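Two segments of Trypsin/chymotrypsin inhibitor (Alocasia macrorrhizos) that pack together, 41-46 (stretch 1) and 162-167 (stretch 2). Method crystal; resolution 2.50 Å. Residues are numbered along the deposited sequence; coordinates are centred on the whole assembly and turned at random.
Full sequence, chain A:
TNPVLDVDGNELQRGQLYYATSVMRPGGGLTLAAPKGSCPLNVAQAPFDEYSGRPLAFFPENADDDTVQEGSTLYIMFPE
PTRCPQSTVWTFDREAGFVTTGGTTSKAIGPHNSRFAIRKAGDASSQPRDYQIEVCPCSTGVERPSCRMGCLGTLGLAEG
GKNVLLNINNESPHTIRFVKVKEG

Stretch 1 41-46: LNVAQA
Stretch 2 (162-167) KNVLLN

Residues 42-45 and 164-167 are extended strands of one chain, brought together from more than a hundred residues apart. Their N-to-C directions differ by 116° and their axes approach to 4.7 Å, so the strands cross steeply, and close backbone register is confined to two pairs: Ala44 with Leu165 (CA to CA 4.4 Å) and Gln45 with Val164 (CA to CA 5.4 Å). Phi/psi values are -76/129 at Val43, -139/155 at Ala44 and -85/124 at Gln45, against -90/121 at Val164, -110/-179 at Leu165 and -112/117 at Leu166.

One direct hydrogen bond joins the stretches: Gln45 N donates to Val164 O at 2.9 Å, with an N-H...O angle of 155°. The same carbonyl receives a CA-H...O contact, Ala44 CA lying 3.1 Å from Val164 O with 124° at the hydrogen. Farther along, where the strands diverge, water 1 fills the gap: it donates to Val43 O at 2.6 Å and accepts from Leu166 N at 2.9 Å, linking the two backbones.

The side chains add apolar packing, and 342 Å² is buried in all, summed over both sides. Ala44 and Leu165 share a sheet face. Leu165 (chi1 m, chi2 t) brings its end nearer the partner strand, placing CD2 3.7 Å from Ala44 CB and 3.5 Å from Val43 O; the short methyl of Ala44 suits this close approach. The other methyl of Leu165, CD1, lies 4.0 Å from Asn42 ND2, while Asn42 OD1 is hydrogen-bonded elsewhere in the structure. On the other face, Val164 (chi1 t) sets CG1 3.9 Å from CB of Gln45 (chi1 t, chi2 t), so the glutamine contributes aliphatic surface while its NE2 is satisfied elsewhere. Buried Val43 (chi1 t) and Leu166 (chi1 m, chi2 t) both point sideways and meet at 3.8 Å, CG1 to CD1, a contact suited to their branched hydrocarbon side chains.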

ATOM      1  N   LEU A  41      -4.523   6.505  11.183  1.00 22.10           N
ATOM      2  CA  LEU A  41      -3.135   6.805  11.482  1.00 22.60           C
ATOM      3  C   LEU A  41      -2.720   8.082  10.767  1.00 19.86           C
ATOM      4  O   LEU A  41      -3.233   8.407   9.689  1.00 19.09           O
ATOM      5  CB  LEU A  41      -2.230   5.651  11.053  1.00 17.58           C
ATOM      6  CG  LEU A  41      -2.759   4.256  11.393  1.00 20.03           C
ATOM      7  CD1 LEU A  41      -1.730   3.235  10.999  1.00 21.41           C
ATOM      8  CD2 LEU A  41      -3.054   4.149  12.878  1.00 23.69           C
ATOM      9  N   ASN A  42      -1.800   8.819  11.393  1.00 16.23           N
ATOM     10  CA  ASN A  42      -1.139   9.968  10.792  1.00 18.76           C
ATOM     11  C   ASN A  42       0.310   9.627  10.464  1.00 17.60           C
ATOM     12  O   ASN A  42       0.906   8.717  11.043  1.00 15.54           O
ATOM     13  CB  ASN A  42      -1.169  11.187  11.726  1.00 16.75           C
ATOM     14  CG  ASN A  42      -2.549  11.554  12.146  1.00 16.98           C
ATOM     15  OD1 ASN A  42      -3.460  11.646  11.323  1.00 22.38           O
ATOM     16  ND2 ASN A  42      -2.731  11.759  13.435  1.00 18.50           N
ATOM     17  N   VAL A  43       0.886  10.389   9.543  1.00 19.25           N
ATOM     18  CA  VAL A  43       2.306  10.256   9.244  1.00 18.01           C
ATOM     19  C   VAL A  43       3.112  10.904  10.362  1.00 17.57           C
ATOM     20  O   VAL A  43       2.855  12.049  10.750  1.00 17.80           O
ATOM     21  CB  VAL A  43       2.623  10.866   7.875  1.00 19.11           C
ATOM     22  CG1 VAL A  43       4.088  10.623   7.482  1.00 18.71           C
ATOM     23  CG2 VAL A  43       1.727  10.198   6.856  1.00 18.60           C
ATOM     24  N   ALA A  44       4.079  10.162  10.898  1.00 20.12           N
ATOM     25  CA  ALA A  44       4.845  10.583  12.065  1.00 21.97           C
ATOM     26  C   ALA A  44       6.310  10.222  11.881  1.00 20.50           C
ATOM     27  O   ALA A  44       6.647   9.295  11.144  1.00 25.63           O
ATOM     28  CB  ALA A  44       4.319   9.931  13.351  1.00 18.80           C
ATOM     29  N   GLN A  45       7.187  10.951  12.565  1.00 18.70           N
ATOM     30  CA  GLN A  45       8.596  10.583  12.615  1.00 22.72           C
ATOM     31  C   GLN A  45       8.813   9.560  13.723  1.00 23.99           C
ATOM     32  O   GLN A  45       8.487   9.825  14.889  1.00 28.71           O
ATOM     33  CB  GLN A  45       9.494  11.806  12.848  1.00 24.88           C
ATOM     34  CG  GLN A  45      10.949  11.452  13.170  1.00 23.44           C
ATOM     35  CD  GLN A  45      11.891  12.650  13.228  1.00 25.02           C
ATOM     36  OE1 GLN A  45      11.903  13.429  14.197  1.00 20.70           O
ATOM     37  NE2 GLN A  45      12.724  12.777  12.195  1.00 24.55           N
ATOM     38  N   ALA A  46       9.383   8.395  13.354  1.00 25.40           N
ATOM     39  CA  ALA A  46       9.806   7.339  14.280  1.00 28.04           C
ATOM     40  C   ALA A  46      10.684   7.894  15.401  1.00 29.07           C
ATOM     41  O   ALA A  46      11.211   9.004  15.281  1.00 30.71           O
ATOM     42  CB  ALA A  46      10.561   6.253  13.511  1.00 24.44           C
ATOM     43  N   LYS A 162       2.270  13.069  21.780  1.00 31.03           N
ATOM     44  CA  LYS A 162       2.697  11.673  21.698  1.00 26.75           C
ATOM     45  C   LYS A 162       3.579  11.419  20.477  1.00 26.21           C
ATOM     46  O   LYS A 162       4.421  10.518  20.490  1.00 25.04           O
ATOM     47  CB  LYS A 162       1.478  10.751  21.670  1.00 34.63           C
ATOM     48  CG  LYS A 162       0.412  11.075  22.718  1.00 42.97           C
ATOM     49  CD  LYS A 162      -0.146   9.818  23.394  1.00 50.74           C
ATOM     50  CE  LYS A 162      -0.598  10.129  24.828  1.00 53.36           C
ATOM     51  NZ  LYS A 162       0.525  10.615  25.697  1.00 50.13           N
ATOM     52  N   ASN A 163       3.439  12.211  19.428  1.00 23.79           N
ATOM     53  CA  ASN A 163       4.220  11.951  18.241  1.00 22.06           C
ATOM     54  C   ASN A 163       4.675  13.242  17.599  1.00 24.29           C
ATOM     55  O   ASN A 163       4.106  14.317  17.822  1.00 22.75           O
ATOM     56  CB  ASN A 163       3.426  11.127  17.245  1.00 22.59           C
ATOM     57  CG  ASN A 163       3.194   9.723  17.742  1.00 25.48           C
ATOM     58  OD1 ASN A 163       2.111   9.390  18.229  1.00 29.62           O
ATOM     59  ND2 ASN A 163       4.226   8.899  17.663  1.00 20.91           N
ATOM     60  N   VAL A 164       5.737  13.109  16.814  1.00 22.22           N
ATOM     61  CA  VAL A 164       6.198  14.157  15.916  1.00 17.62           C
ATOM     62  C   VAL A 164       5.495  13.958  14.581  1.00 19.19           C
ATOM     63  O   VAL A 164       5.580  12.885  13.976  1.00 18.13           O
ATOM     64  CB  VAL A 164       7.717  14.103  15.761  1.00 19.51           C
ATOM     65  CG1 VAL A 164       8.165  15.009  14.664  1.00 20.34           C
ATOM     66  CG2 VAL A 164       8.364  14.471  17.085  1.00 21.23           C
ATOM     67  N   LEU A 165       4.757  14.962  14.145  1.00 20.32           N
ATOM     68  CA  LEU A 165       3.970  14.852  12.928  1.00 20.83           C
ATOM     69  C   LEU A 165       4.606  15.749  11.870  1.00 21.40           C
ATOM     70  O   LEU A 165       5.655  16.366  12.107  1.00 22.46           O
ATOM     71  CB  LEU A 165       2.495  15.190  13.206  1.00 19.84           C
ATOM     72  CG  LEU A 165       1.727  14.265  14.188  1.00 17.67           C
ATOM     73  CD1 LEU A 165       0.273  14.298  13.898  1.00 20.12           C
ATOM     74  CD2 LEU A 165       2.161  12.820  14.110  1.00 18.98           C
ATOM     75  N   LEU A 166       3.998  15.791  10.684  1.00 19.83           N
ATOM     76  CA  LEU A 166       4.454  16.655   9.595  1.00 21.41           C
ATOM     77  C   LEU A 166       3.418  17.740   9.347  1.00 20.82           C
ATOM     78  O   LEU A 166       2.288  17.429   8.973  1.00 19.70           O
ATOM     79  CB  LEU A 166       4.676  15.863   8.310  1.00 18.62           C
ATOM     80  CG  LEU A 166       5.746  14.752   8.348  1.00 21.08           C
ATOM     81  CD1 LEU A 166       5.769  14.030   7.002  1.00 17.79           C
ATOM     82  CD2 LEU A 166       7.128  15.314   8.682  1.00 13.50           C
ATOM     83  N   ASN A 167       3.800  18.996   9.544  1.00 18.85           N
ATOM     84  CA  ASN A 167       2.938  20.126   9.215  1.00 21.54           C
ATOM     85  C   ASN A 167       3.619  20.978   8.156  1.00 20.41           C
ATOM     86  O   ASN A 167       4.690  20.635   7.659  1.00 21.73           O
ATOM     87  CB  ASN A 167       2.606  20.956  10.466  1.00 24.62           C
ATOM     88  CG  ASN A 167       3.830  21.672  11.056  1.00 23.51           C
ATOM     89  OD1 ASN A 167       4.972  21.245  10.880  1.00 24.90           O
ATOM     90  ND2 ASN A 167       3.576  22.731  11.808  1.00 25.20           N
TER
HETATM   91  O   HOH W   1       1.642  14.250  10.054  1.00 16.24           O